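Local coordinates for cytochrome c2 (Rhodobacter capsulatus, PDB 1VYD), which carries electrons through its covalently bound heme, reducing the oxidized bacteriochlorophyll in bacterial photophosphorylation and possibly also serving the respiratory chain, at residues 33-38 / 51-56; 38-43 / 65-70. The protein carries 1 engineered substitution. All coordinates share one frame; numbering follows the deposited sequence.

Contact 1: 33-38 / 51-56. With HEM (protoporphyrin IX containing Fe), chain C.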
loop_
_atom_site.group_PDB
_atom_site.type_symbol
_atom_site.label_atom_id
_atom_site.label_comp_id
_atom_site.label_asym_id
_atom_site.label_seq_id
_atom_site.Cartn_x
_atom_site.Cartn_y
_atom_site.Cartn_z
ATOM N N THR A 33 -12.182 3.164 -0.433
ATOM C CA THR A 33 -11.773 4.460 0.147
ATOM C C THR A 33 -10.244 4.558 0.248
ATOM O O THR A 33 -9.763 5.665 0.418
ATOM C CB THR A 33 -12.425 4.599 1.531
ATOM O OG1 THR A 33 -11.917 3.417 2.150
ATOM C CG2 THR A 33 -13.975 4.555 1.499
ATOM N N GLY A 34 -9.531 3.466 -0.058
ATOM C CA GLY A 34 -8.111 3.525 -0.369
ATOM C C GLY A 34 -7.995 3.088 -1.861
ATOM O O GLY A 34 -8.887 2.466 -2.437
ATOM N N PRO A 35 -6.851 3.351 -2.475
ATOM C CA PRO A 35 -6.643 3.005 -3.849
ATOM C C PRO A 35 -6.429 1.516 -4.103
ATOM O O PRO A 35 -6.055 0.751 -3.170
ATOM C CB PRO A 35 -5.301 3.670 -4.156
ATOM C CG PRO A 35 -4.614 3.939 -2.860
ATOM C CD PRO A 35 -5.703 4.040 -1.825
ATOM N N ASN A 36 -6.681 1.221 -5.390
ATOM C CA ASN A 36 -6.439 -0.142 -5.892
ATOM C C ASN A 36 -5.044 -0.609 -5.514
ATOM O O ASN A 36 -4.161 0.132 -5.913
ATOM C CB ASN A 36 -6.699 -0.121 -7.403
ATOM C CG ASN A 36 -6.702 -1.513 -8.041
ATOM O OD1 ASN A 36 -6.485 -2.482 -7.286
ATOM N ND2 ASN A 36 -6.873 -1.551 -9.362
ATOM N N LEU A 37 -4.791 -1.829 -5.042
ATOM C CA LEU A 37 -3.434 -2.266 -4.741
ATOM C C LEU A 37 -2.880 -3.304 -5.710
ATOM O O LEU A 37 -1.701 -3.544 -5.547
ATOM C CB LEU A 37 -3.392 -2.823 -3.309
ATOM C CG LEU A 37 -3.654 -1.792 -2.193
ATOM C CD1 LEU A 37 -3.451 -2.357 -0.829
ATOM C CD2 LEU A 37 -2.689 -0.569 -2.395
ATOM N N TYR A 38 -3.607 -3.623 -6.797
ATOM C CA TYR A 38 -3.075 -4.419 -7.886
ATOM C C TYR A 38 -1.900 -3.700 -8.509
ATOM O O TYR A 38 -2.098 -2.525 -8.818
ATOM C CB TYR A 38 -4.141 -4.557 -9.049
ATOM C CG TYR A 38 -3.642 -5.485 -10.165
ATOM C CD1 TYR A 38 -2.871 -5.046 -11.241
ATOM C CD2 TYR A 38 -3.964 -6.837 -10.094
ATOM C CE1 TYR A 38 -2.402 -5.878 -12.235
ATOM C CE2 TYR A 38 -3.551 -7.751 -11.064
ATOM C CZ TYR A 38 -2.768 -7.235 -12.113
ATOM O OH TYR A 38 -2.378 -8.123 -13.057
ATOM N N PHE A 51 -7.673 9.074 -7.717
ATOM C CA PHE A 51 -7.661 8.897 -6.271
ATOM C C PHE A 51 -7.044 10.150 -5.665
ATOM O O PHE A 51 -5.982 10.572 -6.096
ATOM C CB PHE A 51 -6.878 7.668 -5.826
ATOM C CG PHE A 51 -7.155 7.455 -4.338
ATOM C CD1 PHE A 51 -8.276 6.715 -3.921
ATOM C CD2 PHE A 51 -6.296 8.013 -3.414
ATOM C CE1 PHE A 51 -8.502 6.609 -2.568
ATOM C CE2 PHE A 51 -6.556 7.891 -2.050
ATOM C CZ PHE A 51 -7.657 7.172 -1.625
ATOM N N LYS A 52 -7.653 10.786 -4.689
ATOM C CA LYS A 52 -7.084 11.997 -4.090
ATOM C C LYS A 52 -6.265 11.642 -2.834
ATOM O O LYS A 52 -6.863 11.197 -1.853
ATOM C CB LYS A 52 -8.187 12.935 -3.634
ATOM C CG LYS A 52 -9.141 13.502 -4.688
ATOM C CD LYS A 52 -9.034 15.035 -4.488
ATOM C CE LYS A 52 -10.383 15.749 -4.675
ATOM N NZ LYS A 52 -10.185 17.108 -3.978
ATOM N N TYR A 53 -4.964 11.561 -2.961
ATOM C CA TYR A 53 -4.087 11.231 -1.860
ATOM C C TYR A 53 -3.815 12.479 -1.029
ATOM O O TYR A 53 -3.998 13.599 -1.479
ATOM C CB TYR A 53 -2.754 10.787 -2.445
ATOM C CG TYR A 53 -2.749 9.498 -3.252
ATOM C CD1 TYR A 53 -3.007 9.489 -4.640
ATOM C CD2 TYR A 53 -2.422 8.324 -2.569
ATOM C CE1 TYR A 53 -2.855 8.294 -5.312
ATOM C CE2 TYR A 53 -2.248 7.147 -3.281
ATOM C CZ TYR A 53 -2.491 7.148 -4.660
ATOM O OH TYR A 53 -2.282 5.956 -5.301
ATOM N N LYS A 54 -3.416 12.367 0.205
ATOM C CA LYS A 54 -2.920 13.444 1.038
ATOM C C LYS A 54 -1.578 13.808 0.402
ATOM O O LYS A 54 -0.943 12.999 -0.289
ATOM C CB LYS A 54 -2.779 13.081 2.508
ATOM C CG LYS A 54 -3.918 13.598 3.356
ATOM C CD LYS A 54 -3.427 14.223 4.679
ATOM C CE LYS A 54 -4.378 15.299 5.239
ATOM N NZ LYS A 54 -5.798 14.753 5.108
ATOM N N ASP A 55 -1.139 15.034 0.645
ATOM C CA ASP A 55 0.050 15.586 0.028
ATOM C C ASP A 55 1.343 14.942 0.332
ATOM O O ASP A 55 2.214 14.875 -0.552
ATOM C CB ASP A 55 -0.063 17.097 0.335
ATOM C CG ASP A 55 0.354 17.392 1.740
ATOM O OD1 ASP A 55 -0.090 16.674 2.689
ATOM O OD2 ASP A 55 1.181 18.338 1.855
ATOM N N SER A 56 1.662 14.387 1.511
ATOM C CA SER A 56 2.952 13.778 1.743
ATOM C C SER A 56 3.320 12.575 0.909
ATOM O O SER A 56 4.500 12.391 0.533
ATOM C CB SER A 56 3.080 13.166 3.196
ATOM O OG SER A 56 2.547 14.168 4.022
HETATM C CHA HEM C . -2.541 3.909 0.939
HETATM C CHB HEM C . -1.378 -0.756 1.731
HETATM C CHC HEM C . -4.857 -1.003 5.137
HETATM C CHD HEM C . -6.516 3.355 3.712
HETATM C C1A HEM C . -1.894 2.678 0.941
HETATM C C2A HEM C . -0.724 2.332 0.161
HETATM C C3A HEM C . -0.429 1.075 0.412
HETATM C C4A HEM C . -1.387 0.578 1.351
HETATM C CMA HEM C . 0.660 0.091 -0.076
HETATM C CAA HEM C . -0.016 3.354 -0.796
HETATM C CBA HEM C . -0.615 3.224 -2.177
HETATM C CGA HEM C . -0.096 4.111 -3.288
HETATM O O1A HEM C . 0.872 4.897 -3.074
HETATM O O2A HEM C . -0.813 4.075 -4.316
HETATM C C1B HEM C . -2.253 -1.167 2.718
HETATM C C2B HEM C . -2.184 -2.476 3.318
HETATM C C3B HEM C . -3.120 -2.497 4.277
HETATM C C4B HEM C . -3.835 -1.262 4.266
HETATM C CMB HEM C . -1.201 -3.611 2.867
HETATM C CAB HEM C . -3.416 -3.602 5.322
HETATM C CBB HEM C . -2.369 -4.102 6.078
HETATM C C1C HEM C . -5.597 0.168 5.017
HETATM C C2C HEM C . -6.817 0.433 5.768
HETATM C C3C HEM C . -7.250 1.622 5.402
HETATM C C4C HEM C . -6.351 2.151 4.391
HETATM C CMC HEM C . -7.402 -0.604 6.744
HETATM C CAC HEM C . -8.419 2.468 5.949
HETATM C CBC HEM C . -8.839 2.427 7.256
HETATM C C1D HEM C . -5.595 3.852 2.807
HETATM C C2D HEM C . -5.603 5.202 2.309
HETATM C C3D HEM C . -4.507 5.352 1.543
HETATM C C4D HEM C . -3.748 4.125 1.592
HETATM C CMD HEM C . -6.738 6.194 2.610
HETATM C CAD HEM C . -3.991 6.594 0.819
HETATM C CBD HEM C . -2.933 7.255 1.775
HETATM C CGD HEM C . -2.803 8.750 1.698
HETATM O O1D HEM C . -2.146 9.226 2.657
HETATM O O2D HEM C . -3.450 9.442 0.851
HETATM N NA HEM C . -2.273 1.587 1.649
HETATM N NB HEM C . -3.284 -0.467 3.265
HETATM N NC HEM C . -5.323 1.236 4.190
HETATM N ND HEM C . -4.434 3.210 2.387
HETATM FE FE HEM C . -3.825 1.405 2.884
#
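Pro35 lays the edge of its pyrrolidine ring on one face of the Phe51 ring, a CH-pi contact in which CD stands 3.9 Å from the ring centroid and 17° off the ring normal. With CG anti to the backbone N (chi1 -170°), Phe51 swings its ring across to the 33-38 loop, where the carbonyl O of Thr33 meets the ring edge in its plane, 3.3 Å from CZ. Within 51-56 the CD2 edge of Phe51 stands over the centre of the Tyr53 ring face. Pro35 CG reaches Tyr53 obliquely, 4.0 Å from CE2. This belongs to the heme crevice of a class I cytochrome c, on the side of the axial ligand His17, whose ND1 is hydrogen-bonded to the carbonyl O of Pro35. Tyr53 OH gives a hydrogen bond of 2.6 Å to heme O2A, at the ring edge, and also bonds the backbone N of Tyr48. A phenylalanine in place of Tyr53 would probably leave that propionate oxygen and the Tyr48 amide each short of a partner. The second propionate is held by backbone, Lys54 N donating to heme O2D at 3.0 Å. Leu37 CD1 packs on the porphyrin at CHB, 3.7 Å away.

Contact 2: 38-43 / 65-70; sequences YGVVGR and FAWTEE. With HEM (protoporphyrin IX containing Fe), chain C.
Paired backbone hydrogen bonds join a tight turn to the lead-in of helix 69-77, and two side chains from this junction reach one heme propionate. Gly42 N donates to Trp67 O at 2.6 Å, and Trp67 N returns a bond of 3.1 Å to Arg43 O. Gly42 holds the third position of a type II turn from Val40 to Arg43, where its positive phi suits glycine. Arg43 O also takes a CA-H...O contact from Ala66 CA at 3.3 Å.

Beneath this pairing, Val40 CG2 meets the indole of Trp67 obliquely, 3.7 Å from CD1. The indole, with CG anti to its own carbonyl carbon (chi1 -62°), directs NE1 at heme O1A, which lies in the ring plane 3.0 Å away on a nearly straight bond. Arg43 serves the other oxygen of the same carboxylate: its chain bends at chi3, and NH1, at the guanidinium edge, donates to O2A 3.0 Å away. The positive charge would probably favour an ionised propionate. Phe65 CE2 lies over one indole face, toward its rim. Val40, Val41 and Trp67 all touch Ile72 of helix 69-77, Trp67 also rests on Ile57 of helix 55-62, and Val41 and Glu69 lean on Ala112 of helix 104-113.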
loop_
_atom_site.group_PDB
_atom_site.type_symbol
_atom_site.label_atom_id
_atom_site.label_comp_id
_atom_site.label_asym_id
_atom_site.label_seq_id
_atom_site.Cartn_x
_atom_site.Cartn_y
_atom_site.Cartn_z
ATOM N N TYR A 38 -3.607 -3.623 -6.797
ATOM C CA TYR A 38 -3.075 -4.419 -7.886
ATOM C C TYR A 38 -1.900 -3.700 -8.509
ATOM O O TYR A 38 -2.098 -2.525 -8.818
ATOM C CB TYR A 38 -4.141 -4.557 -9.049
ATOM C CG TYR A 38 -3.642 -5.485 -10.165
ATOM C CD1 TYR A 38 -2.871 -5.046 -11.241
ATOM C CD2 TYR A 38 -3.964 -6.837 -10.094
ATOM C CE1 TYR A 38 -2.402 -5.878 -12.235
ATOM C CE2 TYR A 38 -3.551 -7.751 -11.064
ATOM C CZ TYR A 38 -2.768 -7.235 -12.113
ATOM O OH TYR A 38 -2.378 -8.123 -13.057
ATOM N N GLY A 39 -0.743 -4.293 -8.701
ATOM C CA GLY A 39 0.422 -3.676 -9.271
ATOM C C GLY A 39 1.062 -2.617 -8.407
ATOM O O GLY A 39 1.881 -1.822 -8.849
ATOM N N VAL A 40 0.812 -2.585 -7.099
ATOM C CA VAL A 40 1.395 -1.487 -6.255
ATOM C C VAL A 40 2.845 -1.799 -5.996
ATOM O O VAL A 40 3.578 -0.909 -5.680
ATOM C CB VAL A 40 0.647 -1.294 -4.932
ATOM C CG1 VAL A 40 0.802 -2.544 -4.012
ATOM C CG2 VAL A 40 1.216 -0.106 -4.155
ATOM N N VAL A 41 3.343 -3.032 -6.086
ATOM C CA VAL A 41 4.755 -3.329 -5.980
ATOM C C VAL A 41 5.505 -2.792 -7.217
ATOM O O VAL A 41 5.273 -3.255 -8.346
ATOM C CB VAL A 41 5.088 -4.815 -5.748
ATOM C CG1 VAL A 41 6.619 -5.018 -5.573
ATOM C CG2 VAL A 41 4.457 -5.271 -4.419
ATOM N N GLY A 42 6.386 -1.786 -7.078
ATOM C CA GLY A 42 7.106 -1.256 -8.209
ATOM C C GLY A 42 6.424 -0.009 -8.707
ATOM O O GLY A 42 6.872 0.629 -9.641
ATOM N N ARG A 43 5.289 0.407 -8.116
ATOM C CA ARG A 43 4.630 1.600 -8.651
ATOM C C ARG A 43 4.980 2.879 -7.869
ATOM O O ARG A 43 5.287 2.723 -6.689
ATOM C CB ARG A 43 3.125 1.359 -8.531
ATOM C CG ARG A 43 2.264 2.547 -8.927
ATOM C CD ARG A 43 0.787 2.090 -9.030
ATOM N NE ARG A 43 -0.003 2.224 -7.830
ATOM C CZ ARG A 43 -0.997 1.499 -7.306
ATOM N NH1 ARG A 43 -1.659 1.813 -6.142
ATOM N NH2 ARG A 43 -1.536 0.368 -7.801
ATOM N N PHE A 65 10.488 7.756 -5.443
ATOM C CA PHE A 65 10.120 6.580 -4.710
ATOM C C PHE A 65 8.992 5.756 -5.349
ATOM O O PHE A 65 7.834 6.134 -5.496
ATOM C CB PHE A 65 9.809 7.038 -3.281
ATOM C CG PHE A 65 9.475 5.864 -2.377
ATOM C CD1 PHE A 65 10.497 5.297 -1.638
ATOM C CD2 PHE A 65 8.154 5.419 -2.234
ATOM C CE1 PHE A 65 10.230 4.260 -0.757
ATOM C CE2 PHE A 65 7.900 4.384 -1.334
ATOM C CZ PHE A 65 8.915 3.763 -0.629
ATOM N N ALA A 66 9.320 4.465 -5.528
ATOM C CA ALA A 66 8.442 3.424 -5.929
ATOM C C ALA A 66 8.452 2.361 -4.805
ATOM O O ALA A 66 9.515 2.092 -4.263
ATOM C CB ALA A 66 8.889 2.818 -7.243
ATOM N N TRP A 67 7.258 1.825 -4.472
ATOM C CA TRP A 67 7.203 0.817 -3.464
ATOM C C TRP A 67 7.896 -0.491 -3.819
ATOM O O TRP A 67 7.631 -1.112 -4.841
ATOM C CB TRP A 67 5.716 0.395 -3.241
ATOM C CG TRP A 67 4.890 1.538 -2.748
ATOM C CD1 TRP A 67 3.931 2.249 -3.443
ATOM C CD2 TRP A 67 4.880 2.031 -1.421
ATOM N NE1 TRP A 67 3.334 3.159 -2.633
ATOM C CE2 TRP A 67 3.955 3.087 -1.383
ATOM C CE3 TRP A 67 5.597 1.703 -0.251
ATOM C CZ2 TRP A 67 3.730 3.814 -0.207
ATOM C CZ3 TRP A 67 5.415 2.440 0.881
ATOM C CH2 TRP A 67 4.464 3.500 0.900
ATOM N N THR A 68 8.421 -1.130 -2.758
ATOM C CA THR A 68 9.050 -2.441 -2.833
ATOM C C THR A 68 8.337 -3.227 -1.737
ATOM O O THR A 68 7.671 -2.583 -0.902
ATOM C CB THR A 68 10.567 -2.379 -2.553
ATOM O OG1 THR A 68 10.842 -1.863 -1.247
ATOM C CG2 THR A 68 11.276 -1.492 -3.565
ATOM N N GLU A 69 8.440 -4.528 -1.654
ATOM C CA GLU A 69 7.836 -5.335 -0.610
ATOM C C GLU A 69 8.305 -4.933 0.780
ATOM O O GLU A 69 7.482 -4.873 1.708
ATOM C CB GLU A 69 8.220 -6.804 -0.802
ATOM C CG GLU A 69 7.458 -7.397 -1.998
ATOM C CD GLU A 69 7.779 -8.886 -2.091
ATOM O OE1 GLU A 69 7.705 -9.627 -1.085
ATOM O OE2 GLU A 69 8.174 -9.277 -3.213
ATOM N N GLU A 70 9.607 -4.696 0.899
ATOM C CA GLU A 70 10.237 -4.301 2.156
ATOM C C GLU A 70 9.727 -2.940 2.565
ATOM O O GLU A 70 9.451 -2.786 3.752
ATOM C CB GLU A 70 11.776 -4.259 1.962
ATOM C CG GLU A 70 12.540 -4.003 3.244
ATOM C CD GLU A 70 14.035 -3.824 3.071
ATOM O OE1 GLU A 70 14.505 -3.068 2.165
ATOM O OE2 GLU A 70 14.803 -4.381 3.919
HETATM C CHA HEM C . -2.541 3.909 0.939
HETATM C CHB HEM C . -1.378 -0.756 1.731
HETATM C CHC HEM C . -4.857 -1.003 5.137
HETATM C CHD HEM C . -6.516 3.355 3.712
HETATM C C1A HEM C . -1.894 2.678 0.941
HETATM C C2A HEM C . -0.724 2.332 0.161
HETATM C C3A HEM C . -0.429 1.075 0.412
HETATM C C4A HEM C . -1.387 0.578 1.351
HETATM C CMA HEM C . 0.660 0.091 -0.076
HETATM C CAA HEM C . -0.016 3.354 -0.796
HETATM C CBA HEM C . -0.615 3.224 -2.177
HETATM C CGA HEM C . -0.096 4.111 -3.288
HETATM O O1A HEM C . 0.872 4.897 -3.074
HETATM O O2A HEM C . -0.813 4.075 -4.316
HETATM C C1B HEM C . -2.253 -1.167 2.718
HETATM C C2B HEM C . -2.184 -2.476 3.318
HETATM C C3B HEM C . -3.120 -2.497 4.277
HETATM C C4B HEM C . -3.835 -1.262 4.266
HETATM C CMB HEM C . -1.201 -3.611 2.867
HETATM C CAB HEM C . -3.416 -3.602 5.322
HETATM C CBB HEM C . -2.369 -4.102 6.078
HETATM C C1C HEM C . -5.597 0.168 5.017
HETATM C C2C HEM C . -6.817 0.433 5.768
HETATM C C3C HEM C . -7.250 1.622 5.402
HETATM C C4C HEM C . -6.351 2.151 4.391
HETATM C CMC HEM C . -7.402 -0.604 6.744
HETATM C CAC HEM C . -8.419 2.468 5.949
HETATM C CBC HEM C . -8.839 2.427 7.256
HETATM C C1D HEM C . -5.595 3.852 2.807
HETATM C C2D HEM C . -5.603 5.202 2.309
HETATM C C3D HEM C . -4.507 5.352 1.543
HETATM C C4D HEM C . -3.748 4.125 1.592
HETATM C CMD HEM C . -6.738 6.194 2.610
HETATM C CAD HEM C . -3.991 6.594 0.819
HETATM C CBD HEM C . -2.933 7.255 1.775
HETATM C CGD HEM C . -2.803 8.750 1.698
HETATM O O1D HEM C . -2.146 9.226 2.657
HETATM O O2D HEM C . -3.450 9.442 0.851
HETATM N NA HEM C . -2.273 1.587 1.649
HETATM N NB HEM C . -3.284 -0.467 3.265
HETATM N NC HEM C . -5.323 1.236 4.190
HETATM N ND HEM C . -4.434 3.210 2.387
HETATM FE FE HEM C . -3.825 1.405 2.884
#

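Centred about 13 Å apart, the two contacts illustrate how a small protein of helices joined by long loops can be organised around its cofactor. Their segments alternate along the chain, 33-38, 38-43, 51-56, 65-70, so the long loop after strand 26-28 supplies the first half of each and Tyr38 belongs to both. The second halves lead into successive helices, 55-62 and 69-77. Contact 1 lies toward the His17 side and touches both propionates, whereas contact 2 reaches one of them. They meet at a probable hydrogen bond between Asn36 O and Arg43 NH1. Gly46 N and the backbone N of the engineered Glu95 also donate to the heme, whose carboxylates tie together loops distant in sequence.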